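Valine-pyruvate aminotransferase (Salmonella typhimurium, PDB 3G7Q) catalyses, as a pyridoxal 5'-phosphate-dependent aminotransferase, the transfer of the amino group of valine to pyruvate, giving alanine and 3-methyl-2-oxobutanoate. Local coordinates at residues T56-S61 with G283-A288; A64-A67 with G73-G76; L251-S256 with C291-R296; D49-L54 with P287-E292; A85-E90 with N297-L302. All coordinates share one frame; numbering follows the deposited sequence.

From the N terminus, helix 45-61 opens two loops, contact 4 at 49-54 and contact 1 at 56-61; both close on helix 285-295, sharing P287 and A288. Contact 2 runs from helix 63-69 to the lead into helix 77-92, nested inside the loops closed by contacts 1 and 4. Contact 5 opens at 85-90 and closes at 297-302, crossing contacts 1 and 4. Contact 3 opens last, at 251-256, nests inside the loop of contact 5, crosses contact 1 and ends at 291-296 on the same stretch as contact 4, sharing C291 and E292. Helix 285-295 gathers the N-terminal helices and the loop after strand 242-247; contacts 1 to 4 also touch the second subunit.

Contact 1: T56-S61 with G283-A288; sequences TDMVES and GGMGPA
M58 reaches across from helix 45-61 and rests its terminal methyl on A288 and M285 near the start of helix 285-295. The backbones stay well apart, with the CA atoms of M58 and A288 8.9 Å from each other, a gap that calls for a long unbranched side chain. Both methionines are selenomethionines in this crystal, with selenium in place of sulfur. CG of M58 lies anti to its own carbonyl carbon and the chain runs on extended through chi2 (178°), carrying the selenium straight outward; only the last bond turns, with chi3 at 68°, and that turn lays CE against A288. CE of M58 stands 3.5 Å from CB of A288 and 3.7 Å from the carbonyl carbon C of the same residue. The small side chain of A288 lets the methyl come this close to the helix backbone. M285 behaves differently. Its CB leaves the helix without facing M58, but bends at chi2 (64°) and again at chi3 swing the chain round until CE of M285 meets CE of M58 at 4.0 Å, methyl to methyl. The side chains that touch are apolar and buried. Q75 adds its side chain against M58 and A288, A64 and A67 of helix 63-69 lie against M285, and L68 of the second subunit packs on M285 as well. V59, one residue along, packs on V59 of that subunit. The contact is helix-to-helix packing beside the subunit interface of a class I aminotransferase, a fold in which the dimer is the usual working form.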
# COMPACT_ATOMS: atom_id res chain seq x y z
N THR A 56 -11.22 -0.15 -22.52
CA THR A 56 -10.99 0.17 -23.92
C THR A 56 -11.20 1.66 -24.15
O THR A 56 -10.37 2.32 -24.79
CB THR A 56 -11.88 -0.69 -24.85
OG1 THR A 56 -11.49 -2.08 -24.71
CG2 THR A 56 -11.75 -0.25 -26.31
N ASP A 57 -12.29 2.21 -23.61
CA ASP A 57 -12.56 3.65 -23.78
C ASP A 57 -11.50 4.52 -23.11
O ASP A 57 -11.07 5.52 -23.67
CB ASP A 57 -13.91 4.03 -23.16
CG ASP A 57 -15.09 3.40 -23.88
OD1 ASP A 57 -14.96 2.95 -25.03
OD2 ASP A 57 -16.17 3.37 -23.27
N MSE A 58 -11.12 4.12 -21.90
CA MSE A 58 -10.12 4.88 -21.13
C MSE A 58 -8.74 4.86 -21.75
O MSE A 58 -8.05 5.87 -21.71
CB MSE A 58 -10.07 4.38 -19.68
CG MSE A 58 -11.34 4.68 -18.90
SE MSE A 58 -11.27 3.98 -17.11
CE MSE A 58 -9.81 5.17 -16.34
N VAL A 59 -8.33 3.73 -22.32
CA VAL A 59 -7.04 3.69 -22.98
C VAL A 59 -7.08 4.56 -24.24
O VAL A 59 -6.17 5.35 -24.48
CB VAL A 59 -6.61 2.27 -23.33
CG1 VAL A 59 -5.34 2.30 -24.16
CG2 VAL A 59 -6.40 1.46 -22.06
N GLU A 60 -8.17 4.45 -25.00
CA GLU A 60 -8.32 5.24 -26.24
C GLU A 60 -8.40 6.74 -25.99
O GLU A 60 -7.91 7.53 -26.79
CB GLU A 60 -9.53 4.74 -27.06
CG GLU A 60 -9.31 3.33 -27.64
CD GLU A 60 -10.53 2.72 -28.38
OE1 GLU A 60 -11.66 3.27 -28.32
OE2 GLU A 60 -10.33 1.65 -29.02
N SER A 61 -8.97 7.16 -24.86
CA SER A 61 -9.09 8.59 -24.56
C SER A 61 -7.86 9.19 -23.89
O SER A 61 -7.81 10.41 -23.69
CB SER A 61 -10.29 8.84 -23.66
OG SER A 61 -10.09 8.27 -22.38
N GLY A 283 -2.89 3.10 -6.11
CA GLY A 283 -2.34 3.37 -7.45
C GLY A 283 -3.38 4.20 -8.22
O GLY A 283 -4.47 4.47 -7.72
N GLY A 284 -3.06 4.59 -9.44
CA GLY A 284 -3.94 5.45 -10.22
C GLY A 284 -5.11 4.84 -10.96
O GLY A 284 -6.10 5.52 -11.18
N MSE A 285 -5.03 3.56 -11.30
CA MSE A 285 -6.04 2.97 -12.15
C MSE A 285 -7.42 2.83 -11.45
O MSE A 285 -8.45 3.17 -12.04
CB MSE A 285 -5.53 1.64 -12.68
CG MSE A 285 -6.10 1.26 -13.99
SE MSE A 285 -5.60 2.50 -15.43
CE MSE A 285 -7.11 2.16 -16.19
N GLY A 286 -7.41 2.39 -10.19
CA GLY A 286 -8.64 2.27 -9.38
C GLY A 286 -9.39 3.58 -9.28
O GLY A 286 -10.55 3.66 -9.69
N PRO A 287 -8.75 4.61 -8.70
CA PRO A 287 -9.39 5.91 -8.64
C PRO A 287 -9.90 6.43 -9.99
O PRO A 287 -11.00 7.00 -10.04
CB PRO A 287 -8.30 6.83 -8.08
CG PRO A 287 -7.40 5.92 -7.32
CD PRO A 287 -7.44 4.61 -8.01
N ALA A 288 -9.14 6.22 -11.07
CA ALA A 288 -9.55 6.71 -12.39
C ALA A 288 -10.80 5.97 -12.86
O ALA A 288 -11.74 6.59 -13.38
CB ALA A 288 -8.40 6.59 -13.42

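Contact 2: A64-A67 with G73-G76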
# COMPACT_ATOMS: atom_id res chain seq x y z
N ALA A 64 -6.22 6.17 -19.27
CA ALA A 64 -5.49 5.09 -18.63
C ALA A 64 -4.03 5.52 -18.46
O ALA A 64 -3.45 5.37 -17.38
CB ALA A 64 -5.58 3.80 -19.42
N ALA A 65 -3.46 6.06 -19.53
CA ALA A 65 -2.09 6.54 -19.49
C ALA A 65 -1.96 7.66 -18.46
O ALA A 65 -0.98 7.69 -17.71
CB ALA A 65 -1.61 7.00 -20.87
N ASP A 66 -2.93 8.57 -18.40
CA ASP A 66 -2.88 9.66 -17.42
C ASP A 66 -2.84 9.12 -15.98
O ASP A 66 -2.12 9.63 -15.12
CB ASP A 66 -4.09 10.58 -17.53
CG ASP A 66 -4.07 11.49 -18.74
OD1 ASP A 66 -3.02 11.63 -19.41
OD2 ASP A 66 -5.14 12.09 -19.01
N ALA A 67 -3.61 8.08 -15.75
CA ALA A 67 -3.72 7.45 -14.43
C ALA A 67 -2.39 6.81 -13.99
O ALA A 67 -2.03 6.86 -12.81
CB ALA A 67 -4.81 6.40 -14.47
N GLY A 73 -2.99 12.39 -11.24
CA GLY A 73 -3.53 12.87 -12.52
C GLY A 73 -4.90 13.52 -12.46
O GLY A 73 -5.45 13.71 -11.37
N PRO A 74 -5.46 13.86 -13.64
CA PRO A 74 -6.80 14.48 -13.76
C PRO A 74 -7.93 13.65 -13.16
O PRO A 74 -9.00 14.19 -12.88
CB PRO A 74 -7.01 14.58 -15.28
CG PRO A 74 -5.65 14.57 -15.85
CD PRO A 74 -4.83 13.68 -14.96
N GLN A 75 -7.74 12.34 -13.03
CA GLN A 75 -8.70 11.47 -12.37
C GLN A 75 -8.00 10.77 -11.21
O GLN A 75 -8.30 9.60 -10.89
CB GLN A 75 -9.27 10.45 -13.35
CG GLN A 75 -10.06 11.07 -14.47
CD GLN A 75 -10.67 10.01 -15.35
OE1 GLN A 75 -9.96 9.12 -15.82
NE2 GLN A 75 -11.98 10.09 -15.57
N GLY A 76 -7.09 11.51 -10.58
CA GLY A 76 -6.30 11.00 -9.47
C GLY A 76 -7.04 11.11 -8.16
O GLY A 76 -8.25 11.42 -8.15
O HOH W 1 -3.16 9.37 -11.07
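G73 passes the backbone carbonyl of D66 at a loose distance, CA of G73 4.4 Å from O of D66. Glycine is at home here, having no side chain to lodge between that oxygen and the ring of P74. The amide N of G73 donates to a water 3.0 Å away. That water sits 3.3 Å from O of A67 and may donate to it, although more acceptors surround it than it has protons, so the link between the two backbones is a loose one. P74 follows and makes the side-chain contact. CG of D66 is set beside its backbone N (chi1 -74°), and OD2 of D66 comes to lie 4.0 Å from CG of P74, while CB of D66 lies 4.1 Å from CD of P74; the two side chains cross at about a right angle, in simple van der Waals contact near the surface. Q75 turns its side chain elsewhere, and its NE2 donates to OE1 of E292. G76 then closes the turn, its N bonded to O of G73 at 2.9 Å, and occupies the N-cap position of helix 77-92. Helix 63-69 is itself wedged between helix 45-61, through A64 on V59, and helix 285-295, through A67 on A288, while A65 packs on Q52 of the second subunit; the turn at 73-76 carries the chain from there into helix 77-92.

Contact 3: L251-S256 with C291-R296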
# COMPACT_ATOMS: atom_id res chain seq x y z
N LEU A 251 -16.23 -4.86 -6.01
CA LEU A 251 -16.94 -4.51 -7.22
C LEU A 251 -16.49 -5.44 -8.36
O LEU A 251 -17.08 -5.44 -9.44
CB LEU A 251 -16.63 -3.07 -7.64
CG LEU A 251 -17.56 -2.43 -8.68
CD1 LEU A 251 -18.87 -2.09 -8.04
CD2 LEU A 251 -16.93 -1.18 -9.29
N GLY A 252 -15.44 -6.23 -8.12
CA GLY A 252 -14.86 -7.13 -9.12
C GLY A 252 -13.53 -6.61 -9.65
O GLY A 252 -13.12 -6.97 -10.76
N LEU A 253 -12.86 -5.78 -8.85
CA LEU A 253 -11.57 -5.21 -9.21
C LEU A 253 -10.54 -5.51 -8.12
O LEU A 253 -9.89 -4.61 -7.60
CB LEU A 253 -11.71 -3.70 -9.42
CG LEU A 253 -12.62 -3.26 -10.57
CD1 LEU A 253 -12.88 -1.75 -10.56
CD2 LEU A 253 -12.02 -3.72 -11.95
N PRO A 254 -10.38 -6.81 -7.79
CA PRO A 254 -9.47 -7.17 -6.69
C PRO A 254 -8.01 -6.83 -6.99
O PRO A 254 -7.21 -6.79 -6.07
CB PRO A 254 -9.69 -8.68 -6.56
CG PRO A 254 -10.07 -9.12 -7.93
CD PRO A 254 -10.97 -8.01 -8.39
N GLY A 255 -7.70 -6.58 -8.27
CA GLY A 255 -6.38 -6.14 -8.70
C GLY A 255 -6.16 -4.65 -8.61
O GLY A 255 -5.04 -4.18 -8.83
N SER A 256 -7.20 -3.86 -8.34
CA SER A 256 -7.00 -2.43 -8.11
C SER A 256 -6.74 -2.33 -6.61
O SER A 256 -6.99 -3.26 -5.86
CB SER A 256 -8.23 -1.61 -8.42
OG SER A 256 -9.20 -1.83 -7.40
N CYS A 291 -13.76 7.25 -10.86
CA CYS A 291 -14.19 8.57 -11.34
C CYS A 291 -15.07 8.43 -12.58
O CYS A 291 -16.11 9.07 -12.70
CB CYS A 291 -13.01 9.47 -11.70
SG CYS A 291 -12.18 10.26 -10.35
N GLU A 292 -14.63 7.57 -13.49
CA GLU A 292 -15.34 7.35 -14.74
C GLU A 292 -16.69 6.70 -14.49
O GLU A 292 -17.69 7.12 -15.09
CB GLU A 292 -14.48 6.50 -15.67
CG GLU A 292 -14.85 6.52 -17.11
CD GLU A 292 -14.81 7.93 -17.73
OE1 GLU A 292 -14.01 8.81 -17.34
OE2 GLU A 292 -15.65 8.14 -18.61
N MSE A 293 -16.74 5.68 -13.63
CA MSE A 293 -18.01 5.02 -13.33
C MSE A 293 -19.00 5.98 -12.67
O MSE A 293 -20.19 5.95 -12.97
CB MSE A 293 -17.80 3.77 -12.44
CG MSE A 293 -17.12 2.65 -13.19
SE MSE A 293 -16.99 1.04 -12.13
CE MSE A 293 -15.68 1.68 -10.92
N ILE A 294 -18.50 6.85 -11.80
CA ILE A 294 -19.37 7.84 -11.13
C ILE A 294 -19.89 8.85 -12.15
O ILE A 294 -21.09 9.16 -12.18
CB ILE A 294 -18.64 8.55 -9.99
CG1 ILE A 294 -18.42 7.57 -8.84
CG2 ILE A 294 -19.44 9.77 -9.50
CD1 ILE A 294 -17.42 8.04 -7.80
N LYS A 295 -19.00 9.34 -13.00
CA LYS A 295 -19.36 10.28 -14.08
C LYS A 295 -20.41 9.71 -15.03
O LYS A 295 -21.32 10.42 -15.46
CB LYS A 295 -18.11 10.64 -14.88
CG LYS A 295 -18.30 11.59 -16.03
CD LYS A 295 -16.97 11.88 -16.73
N ARG A 296 -20.29 8.42 -15.34
CA ARG A 296 -21.23 7.76 -16.24
C ARG A 296 -22.50 7.27 -15.53
O ARG A 296 -23.37 6.69 -16.18
CB ARG A 296 -20.55 6.58 -16.91
CG ARG A 296 -19.36 6.95 -17.76
CD ARG A 296 -18.72 5.73 -18.34
NE ARG A 296 -17.57 6.14 -19.15
CZ ARG A 296 -17.05 5.43 -20.15
NH1 ARG A 296 -17.59 4.27 -20.54
NH2 ARG A 296 -16.00 5.90 -20.81
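L251 and M293 meet tip to tip, and this apolar touch is the main one between the two segments. CD2 of L251 stands 3.5 Å from CE and 3.6 Å from SE of the selenomethionine M293; each residue was deposited in two conformers, so these distances hold for one pairing. The bend at chi3 of M293 (-71°) also turns CE toward L253, whose CD1 is 4.4 Å away. Both leucines offer branched methyls to a buried pocket that L248 and F51 help to line. The loop runs between strand 242-247 and strand 259-262 of the seven-stranded mixed sheet of the large domain; in class I aminotransferases the loop that follows the strand corresponding to 242-247 typically carries the lysine that holds pyridoxal 5'-phosphate. Hydrogen bonds stiffen the loop from within. A type I turn runs from L253 to S256, and O of L253 accepts twice, from N of S256 and from OG of S256, the latter at 2.9 Å and in the carbonyl plane. G252, at positive phi, takes a conformation that favours a residue without a beta carbon. Ionic interaction belongs to the helix end: R296 grips OE2 of E292 side-on, NE at 2.8 Å using the anti lone pair of that oxygen, and NH2 at 3.2 Å from above the carboxylate plane. OE1 of E292 has a second salt bridge, to NZ of K63, and NH1 of R296 forms one with OD2 of D57.

Contact 4: D49-L54 with P287-E292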
# COMPACT_ATOMS: atom_id res chain seq x y z
N ASP A 49 -17.46 -7.84 -19.01
CA ASP A 49 -17.72 -7.15 -20.27
C ASP A 49 -17.72 -5.63 -20.06
O ASP A 49 -17.13 -4.89 -20.85
CB ASP A 49 -19.09 -7.56 -20.85
CG ASP A 49 -19.14 -9.01 -21.32
OD1 ASP A 49 -18.08 -9.66 -21.48
OD2 ASP A 49 -20.27 -9.49 -21.55
N TYR A 50 -18.37 -5.18 -18.99
CA TYR A 50 -18.40 -3.76 -18.65
C TYR A 50 -16.99 -3.22 -18.46
O TYR A 50 -16.64 -2.21 -19.05
CB TYR A 50 -19.21 -3.51 -17.37
CG TYR A 50 -19.18 -2.06 -16.99
CD1 TYR A 50 -20.10 -1.15 -17.54
CD2 TYR A 50 -18.22 -1.57 -16.11
CE1 TYR A 50 -20.05 0.19 -17.22
CE2 TYR A 50 -18.15 -0.23 -15.80
CZ TYR A 50 -19.07 0.64 -16.33
OH TYR A 50 -18.99 1.97 -16.00
N PHE A 51 -16.18 -3.88 -17.64
CA PHE A 51 -14.80 -3.39 -17.41
C PHE A 51 -13.95 -3.41 -18.67
O PHE A 51 -13.11 -2.52 -18.88
CB PHE A 51 -14.11 -4.18 -16.31
CG PHE A 51 -14.74 -4.02 -14.93
CD1 PHE A 51 -15.02 -2.76 -14.40
CD2 PHE A 51 -14.96 -5.11 -14.13
CE1 PHE A 51 -15.57 -2.62 -13.12
CE2 PHE A 51 -15.54 -4.97 -12.84
CZ PHE A 51 -15.85 -3.71 -12.36
N GLN A 52 -14.13 -4.43 -19.52
CA GLN A 52 -13.38 -4.48 -20.77
C GLN A 52 -13.71 -3.29 -21.66
O GLN A 52 -12.80 -2.66 -22.26
CB GLN A 52 -13.63 -5.81 -21.50
CG GLN A 52 -12.93 -5.92 -22.84
CD GLN A 52 -11.41 -5.83 -22.75
OE1 GLN A 52 -10.80 -6.28 -21.78
NE2 GLN A 52 -10.80 -5.32 -23.79
N THR A 53 -14.98 -2.94 -21.74
CA THR A 53 -15.39 -1.79 -22.55
C THR A 53 -14.90 -0.49 -21.93
O THR A 53 -14.43 0.40 -22.62
CB THR A 53 -16.92 -1.76 -22.72
OG1 THR A 53 -17.33 -2.99 -23.33
CG2 THR A 53 -17.37 -0.58 -23.59
N LEU A 54 -15.02 -0.37 -20.61
CA LEU A 54 -14.57 0.82 -19.93
C LEU A 54 -13.06 1.03 -20.14
O LEU A 54 -12.60 2.14 -20.44
CB LEU A 54 -14.86 0.72 -18.45
CG LEU A 54 -14.49 1.92 -17.60
CD1 LEU A 54 -15.27 3.19 -18.04
CD2 LEU A 54 -14.72 1.59 -16.13
N PRO A 287 -8.75 4.61 -8.70
CA PRO A 287 -9.39 5.91 -8.64
C PRO A 287 -9.90 6.43 -9.99
O PRO A 287 -11.00 7.00 -10.04
CB PRO A 287 -8.30 6.83 -8.08
CG PRO A 287 -7.40 5.92 -7.32
CD PRO A 287 -7.44 4.61 -8.01
N ALA A 288 -9.14 6.22 -11.07
CA ALA A 288 -9.55 6.71 -12.39
C ALA A 288 -10.80 5.97 -12.86
O ALA A 288 -11.74 6.59 -13.38
CB ALA A 288 -8.40 6.59 -13.42
N MSE A 289 -10.82 4.66 -12.67
CA MSE A 289 -11.99 3.87 -13.05
C MSE A 289 -13.21 4.28 -12.25
O MSE A 289 -14.30 4.38 -12.80
CB MSE A 289 -11.71 2.38 -12.88
CG MSE A 289 -10.70 1.88 -13.90
SE MSE A 289 -10.27 0.05 -13.57
CE MSE A 289 -11.84 -0.85 -14.41
N MSE A 290 -13.04 4.51 -10.95
CA MSE A 290 -14.15 4.97 -10.11
C MSE A 290 -14.67 6.33 -10.57
O MSE A 290 -15.88 6.53 -10.65
CB MSE A 290 -13.73 5.11 -8.66
CG MSE A 290 -13.58 3.81 -7.93
SE MSE A 290 -13.56 4.15 -6.01
CE MSE A 290 -14.91 4.89 -5.90
N CYS A 291 -13.76 7.25 -10.86
CA CYS A 291 -14.19 8.57 -11.34
C CYS A 291 -15.07 8.43 -12.58
O CYS A 291 -16.11 9.07 -12.70
CB CYS A 291 -13.01 9.47 -11.70
SG CYS A 291 -12.18 10.26 -10.35
N GLU A 292 -14.63 7.57 -13.49
CA GLU A 292 -15.34 7.35 -14.74
C GLU A 292 -16.69 6.70 -14.49
O GLU A 292 -17.69 7.12 -15.09
CB GLU A 292 -14.48 6.50 -15.67
CG GLU A 292 -14.85 6.52 -17.11
CD GLU A 292 -14.81 7.93 -17.73
OE1 GLU A 292 -14.01 8.81 -17.34
OE2 GLU A 292 -15.65 8.14 -18.61
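L54 keeps CG opposite its backbone N (chi1 -178°), which directs CD1 toward E292 and CD2 toward M289, while M289 answers with a chain that runs extended to its selenium and turns only at chi3 (80°), a bend that brings CE to CD1 of F51 and to L54. Two helices of the class I aminotransferase fold, 45-61 and 285-295, are packed here nearly at right angles: over these segments the axes make 100° and come no closer than 12.0 Å. So wide a spacing has to be filled by large side chains. Selenomethionine M289, long and flexible, bridges it from one side; F51 fills space from the other with its ring. F51 and M289 cross at about a right angle. L54 supplies a second surface, its two branches dividing the work: CD2 meets the methionine, and CD1 packs on the aliphatic part of E292, 3.5 Å from its CG. E292 is buried, and this leucine touches only its carbons CB and CG. Glutamate can serve both needs here, since its methylenes pack on leucine while its carboxylate is held in salt bridges, chiefly by R296. M293 lies one turn on and touches Y50, F51 and L54 alike, and the OH of Y50 is hydrogen-bonded to OD2 of D298. Beyond M289 the second subunit begins, with L68 there packed on the same chain. CE of M289 finally rests 3.7 Å from CD1 of F51 and 4.1 Å from CD2 of L54.

Contact 5: A85-E90 with N297-L302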
# COMPACT_ATOMS: atom_id res chain seq x y z
N ALA A 85 -17.36 12.62 -2.81
CA ALA A 85 -18.09 13.57 -1.98
C ALA A 85 -19.43 13.91 -2.63
O ALA A 85 -20.48 13.81 -1.98
CB ALA A 85 -17.26 14.85 -1.71
N VAL A 86 -19.40 14.31 -3.91
CA VAL A 86 -20.63 14.64 -4.63
C VAL A 86 -21.58 13.45 -4.68
O VAL A 86 -22.78 13.60 -4.43
CB VAL A 86 -20.33 15.18 -6.06
CG1 VAL A 86 -21.60 15.36 -6.85
CG2 VAL A 86 -19.58 16.51 -5.98
N LEU A 87 -21.05 12.25 -4.93
CA LEU A 87 -21.87 11.05 -4.96
C LEU A 87 -22.62 10.82 -3.66
O LEU A 87 -23.85 10.56 -3.67
CB LEU A 87 -21.01 9.81 -5.23
CG LEU A 87 -21.69 8.45 -5.22
CD1 LEU A 87 -22.64 8.35 -6.41
CD2 LEU A 87 -20.66 7.31 -5.24
N LEU A 88 -21.89 10.88 -2.54
CA LEU A 88 -22.51 10.60 -1.23
C LEU A 88 -23.45 11.71 -0.80
O LEU A 88 -24.53 11.44 -0.23
CB LEU A 88 -21.43 10.32 -0.17
CG LEU A 88 -20.60 9.05 -0.40
CD1 LEU A 88 -19.47 8.98 0.63
CD2 LEU A 88 -21.44 7.73 -0.40
N ARG A 89 -23.08 12.95 -1.09
CA ARG A 89 -23.95 14.08 -0.83
C ARG A 89 -25.28 13.97 -1.59
O ARG A 89 -26.36 14.11 -1.00
CB ARG A 89 -23.29 15.39 -1.25
CG ARG A 89 -22.13 15.83 -0.39
CD ARG A 89 -21.39 16.99 -1.03
NE ARG A 89 -22.06 18.24 -0.86
CZ ARG A 89 -22.07 18.95 0.27
NH1 ARG A 89 -21.47 18.50 1.38
NH2 ARG A 89 -22.72 20.11 0.33
N GLU A 90 -25.22 13.69 -2.89
CA GLU A 90 -26.45 13.70 -3.71
C GLU A 90 -27.28 12.43 -3.66
O GLU A 90 -28.49 12.50 -3.86
CB GLU A 90 -26.14 14.05 -5.18
CG GLU A 90 -25.78 15.52 -5.39
CD GLU A 90 -26.89 16.47 -4.95
OE1 GLU A 90 -28.06 16.30 -5.39
OE2 GLU A 90 -26.58 17.40 -4.17
N ASN A 297 -22.61 7.52 -14.23
CA ASN A 297 -23.75 7.10 -13.42
C ASN A 297 -23.94 5.58 -13.50
O ASN A 297 -25.07 5.09 -13.59
CB ASN A 297 -25.02 7.85 -13.83
CG ASN A 297 -26.11 7.78 -12.77
OD1 ASN A 297 -25.86 7.97 -11.58
ND2 ASN A 297 -27.34 7.53 -13.21
N ASP A 298 -22.83 4.84 -13.47
CA ASP A 298 -22.85 3.39 -13.53
C ASP A 298 -22.56 2.71 -12.20
O ASP A 298 -22.89 1.53 -12.05
CB ASP A 298 -21.78 2.90 -14.51
CG ASP A 298 -22.11 3.22 -15.95
OD1 ASP A 298 -23.31 3.34 -16.27
OD2 ASP A 298 -21.15 3.31 -16.75
N LEU A 299 -21.94 3.40 -11.26
CA LEU A 299 -21.46 2.71 -10.04
C LEU A 299 -22.61 2.13 -9.20
O LEU A 299 -22.62 0.94 -8.88
CB LEU A 299 -20.56 3.66 -9.24
CG LEU A 299 -19.90 3.11 -7.97
CD1 LEU A 299 -19.06 1.87 -8.29
CD2 LEU A 299 -19.09 4.24 -7.28
N LEU A 300 -23.59 2.96 -8.87
CA LEU A 300 -24.74 2.48 -8.13
C LEU A 300 -25.60 1.52 -8.95
O LEU A 300 -26.07 0.50 -8.44
CB LEU A 300 -25.58 3.68 -7.61
CG LEU A 300 -25.08 4.34 -6.30
CD1 LEU A 300 -23.60 4.62 -6.32
CD2 LEU A 300 -25.86 5.63 -5.96
N ARG A 301 -25.81 1.83 -10.24
CA ARG A 301 -26.64 0.99 -11.10
C ARG A 301 -26.11 -0.45 -11.18
O ARG A 301 -26.88 -1.44 -11.11
CB ARG A 301 -26.66 1.57 -12.53
CG ARG A 301 -27.44 0.75 -13.55
CD ARG A 301 -27.47 1.41 -14.94
NE ARG A 301 -26.17 1.45 -15.59
CZ ARG A 301 -25.62 0.42 -16.25
NH1 ARG A 301 -26.25 -0.74 -16.35
NH2 ARG A 301 -24.43 0.55 -16.82
N LEU A 302 -24.81 -0.57 -11.36
CA LEU A 302 -24.20 -1.89 -11.52
C LEU A 302 -24.27 -2.64 -10.20
O LEU A 302 -24.57 -3.84 -10.19
CB LEU A 302 -22.77 -1.76 -12.01
CG LEU A 302 -22.62 -1.32 -13.47
CD1 LEU A 302 -21.11 -1.11 -13.74
CD2 LEU A 302 -23.28 -2.30 -14.46
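L87 sends its two methyls from helix 77-92 onto L299 and L300, at the first turn of helix 299-325. The tight part is made of leucine alone, whose forked end can meet two neighbours at once. CD1 of L87 lies 3.9 Å from CD1 of L300, the two side chains sliding past each other in opposite directions, and CD2 of L87 is 4.1 Å from the same CD1 of L300, which thus sits by both branches. CD2 of L87 also reaches CD2 of L299 at 4.0 Å, these side chains crossing at about a right angle. L299 is buried, and its CG, anti to the backbone N (chi1 -177°), brings CD2 toward L87. Toward the outside the contact loosens: L87 and L300 are partly exposed, and N297, with positive phi in a Schellman motif, ends the previous helix in solvent. R301 is likewise exposed and forms a salt bridge with D298, NH2 of R301 to OD1 of D298 at 3.1 Å, OD1 lying in the guanidinium plane but met from above the carboxylate plane. Helix 77-92 flanks the joint between helices 285-295 and 299-325: I294 of the first packs beside L299, and L251, from the loop after strand 242-247, covers L299 as well.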